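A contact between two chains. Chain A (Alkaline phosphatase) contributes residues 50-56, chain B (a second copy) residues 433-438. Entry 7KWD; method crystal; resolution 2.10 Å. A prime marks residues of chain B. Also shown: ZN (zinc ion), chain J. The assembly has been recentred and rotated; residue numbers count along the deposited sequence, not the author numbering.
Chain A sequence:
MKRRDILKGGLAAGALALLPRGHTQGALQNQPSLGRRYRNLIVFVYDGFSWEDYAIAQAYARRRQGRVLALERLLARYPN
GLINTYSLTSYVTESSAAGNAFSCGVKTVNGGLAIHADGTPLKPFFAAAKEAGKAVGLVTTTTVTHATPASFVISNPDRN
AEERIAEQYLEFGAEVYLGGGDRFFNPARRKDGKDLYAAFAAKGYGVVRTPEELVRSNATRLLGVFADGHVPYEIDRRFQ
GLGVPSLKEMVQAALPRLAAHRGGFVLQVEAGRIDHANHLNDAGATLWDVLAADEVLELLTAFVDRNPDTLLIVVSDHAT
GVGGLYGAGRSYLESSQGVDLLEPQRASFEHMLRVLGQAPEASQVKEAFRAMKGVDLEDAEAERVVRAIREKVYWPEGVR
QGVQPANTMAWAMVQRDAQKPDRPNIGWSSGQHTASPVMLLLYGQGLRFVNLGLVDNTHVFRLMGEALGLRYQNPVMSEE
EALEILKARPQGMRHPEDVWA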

# COMPACT_ATOMS: atom_id res chain seq x y z
N SER A 50 0.02 -6.39 -3.33
CA SER A 50 0.05 -5.09 -2.67
C SER A 50 1.19 -5.01 -1.69
O SER A 50 1.85 -6.02 -1.39
CB SER A 50 -1.28 -4.85 -1.95
OG SER A 50 -1.32 -5.60 -0.78
N TRP A 51 1.42 -3.80 -1.17
CA TRP A 51 2.44 -3.61 -0.14
C TRP A 51 1.98 -4.18 1.20
O TRP A 51 2.82 -4.49 2.05
CB TRP A 51 2.80 -2.12 -0.01
CG TRP A 51 3.56 -1.62 -1.25
CD1 TRP A 51 3.15 -0.67 -2.15
CD2 TRP A 51 4.86 -2.06 -1.69
NE1 TRP A 51 4.11 -0.52 -3.14
CE2 TRP A 51 5.17 -1.36 -2.86
CE3 TRP A 51 5.79 -2.98 -1.19
CZ2 TRP A 51 6.37 -1.54 -3.54
CZ3 TRP A 51 6.99 -3.16 -1.86
CH2 TRP A 51 7.26 -2.44 -3.03
N GLU A 52 0.68 -4.36 1.40
CA GLU A 52 0.27 -5.07 2.60
C GLU A 52 0.65 -6.54 2.50
O GLU A 52 1.16 -7.11 3.46
CB GLU A 52 -1.23 -4.93 2.86
CG GLU A 52 -1.72 -3.49 3.01
CD GLU A 52 -1.15 -2.75 4.23
OE1 GLU A 52 -1.26 -1.51 4.25
OE2 GLU A 52 -0.60 -3.39 5.16
N ASP A 53 0.44 -7.17 1.32
CA ASP A 53 0.88 -8.54 1.17
C ASP A 53 2.36 -8.66 1.44
O ASP A 53 2.83 -9.66 2.02
CB ASP A 53 0.63 -9.10 -0.25
CG ASP A 53 -0.81 -8.92 -0.75
OD1 ASP A 53 -1.74 -8.95 0.08
OD2 ASP A 53 -1.01 -8.78 -1.98
N TYR A 54 3.13 -7.71 0.91
CA TYR A 54 4.57 -7.77 1.06
C TYR A 54 4.94 -7.81 2.54
O TYR A 54 5.75 -8.63 2.97
CB TYR A 54 5.25 -6.59 0.38
CG TYR A 54 6.72 -6.61 0.71
CD1 TYR A 54 7.59 -7.47 0.04
CD2 TYR A 54 7.21 -5.83 1.74
CE1 TYR A 54 8.95 -7.52 0.38
CE2 TYR A 54 8.54 -5.87 2.08
CZ TYR A 54 9.41 -6.72 1.42
OH TYR A 54 10.71 -6.73 1.80
N ALA A 55 4.36 -6.91 3.33
CA ALA A 55 4.70 -6.80 4.74
C ALA A 55 4.40 -8.10 5.49
O ALA A 55 5.19 -8.51 6.36
CB ALA A 55 3.92 -5.65 5.37
N ILE A 56 3.26 -8.74 5.18
CA ILE A 56 2.90 -10.00 5.83
C ILE A 56 3.90 -11.10 5.49
O ILE A 56 4.33 -11.84 6.37
CB ILE A 56 1.46 -10.42 5.46
CG1 ILE A 56 0.44 -9.50 6.12
CG2 ILE A 56 1.19 -11.85 5.90
CD1 ILE A 56 -0.95 -9.53 5.42
N HIS B 433 -3.53 1.20 12.39
CA HIS B 433 -2.31 1.19 11.58
C HIS B 433 -2.13 -0.16 10.92
O HIS B 433 -2.63 -1.18 11.41
CB HIS B 433 -1.07 1.43 12.45
CG HIS B 433 -1.12 2.69 13.23
ND1 HIS B 433 -0.22 2.98 14.23
CD2 HIS B 433 -1.96 3.75 13.15
CE1 HIS B 433 -0.52 4.16 14.75
NE2 HIS B 433 -1.57 4.64 14.11
N THR B 434 -1.37 -0.18 9.82
CA THR B 434 -1.00 -1.41 9.14
C THR B 434 0.52 -1.54 9.02
O THR B 434 1.28 -0.62 9.29
CB THR B 434 -1.63 -1.49 7.73
OG1 THR B 434 -1.05 -0.48 6.87
CG2 THR B 434 -3.14 -1.31 7.84
N ALA B 435 0.92 -2.73 8.56
CA ALA B 435 2.32 -3.10 8.48
C ALA B 435 3.02 -2.66 7.21
O ALA B 435 4.24 -2.84 7.12
CB ALA B 435 2.44 -4.62 8.59
N SER B 436 2.30 -2.10 6.26
CA SER B 436 2.85 -1.88 4.93
C SER B 436 4.05 -0.94 4.97
O SER B 436 4.02 0.07 5.69
CB SER B 436 1.77 -1.27 4.03
OG SER B 436 2.40 -0.55 2.99
N PRO B 437 5.09 -1.17 4.17
CA PRO B 437 6.12 -0.15 4.02
C PRO B 437 5.54 1.07 3.36
O PRO B 437 4.57 0.98 2.60
CB PRO B 437 7.18 -0.81 3.13
CG PRO B 437 6.55 -1.95 2.54
CD PRO B 437 5.44 -2.40 3.44
N VAL B 438 6.16 2.23 3.63
CA VAL B 438 5.61 3.51 3.23
C VAL B 438 6.70 4.42 2.67
O VAL B 438 7.88 4.12 2.72
CB VAL B 438 4.90 4.22 4.39
CG1 VAL B 438 3.69 3.40 4.79
CG2 VAL B 438 5.85 4.41 5.59
ZN ZN J . -2.66 6.45 14.56

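The most unusual feature of this contact is how much of its polar content rests on one buried carboxylate. Glu52, in the first turn of a chain A helix, reaches into a loop of the second copy and receives the one cross-chain hydrogen bond between these stretches: Thr434′ OG1 donates to Glu52 OE1 at 2.8 Å. The CA-to-CB bond of Glu52 points sideways, yet the end of the side chain comes nearer to chain B. Its chi1 and chi2 are both m, and this double bend carries the carboxylate across to the partner. Thr434′ meets it with chi1 in p and its CA-to-CB bond directed toward the helix.

The carboxylate is held close to more than the threonine. Glu52 OE1 also lies 3.0 Å from Ser436′ CB, a tight approach to carbon, while Glu52 OE2 sits 3.4 Å from Ser436′ N. The nearest CA atoms across the contact are also here, Glu52 CA and Ser436′ CA, 4.7 Å apart.

Ala55, one turn after Trp51, packs its methyl against the loop. The methyl points toward chain B, with Ala55 CB 3.7 Å from Ala435′ CB and only 3.3 Å from Ala435′ O. Ala55 CB also lies 3.9 Å from Ser436′ CA and 4.1 Å from Pro437′ CD, so a single carbon touches three consecutive residues. With those neighbours already at contact distance, there is little room on that side of the methyl.

Pro437′ supplies the apolar counterpart to the glutamate. Its CG touches two aromatic side chains of the helix: Pro437′ CG is 3.9 Å from Trp51 CE3 and 4.0 Å from Tyr54 CD2, approaching both rings obliquely. Pro437′ CD lies 3.6 Å from Trp51 O, but that carbonyl already accepts a helical hydrogen bond from Ala55 N at 3.1 Å, so the proline packs against a backbone that is satisfied. Trp51 starts toward chain B from its CA, then its side chain leads away; Trp51 CB remains 3.4 Å from Ser436′ OG. Ser436′ OG turns back to its own chain, donating to Pro437′ O at 2.7 Å with chi1 in t, so its proton is spent within its own chain.

The helix start is organised within chain A. Ser50 is the N-cap: its OG accepts from Asp53 N at 3.2 Å in a nearly straight bond, and from Glu52 N, also at 3.2 Å, in a weak one. Asp53 OD2 returns the favour by accepting from Ser50 N at 2.9 Å. This reciprocal arrangement fixes the first turn that presents Glu52. On the other side, His433′ NE2 binds the zinc ion at 2.2 Å, placing a metal ligand immediately before the threonine that donates to the glutamate.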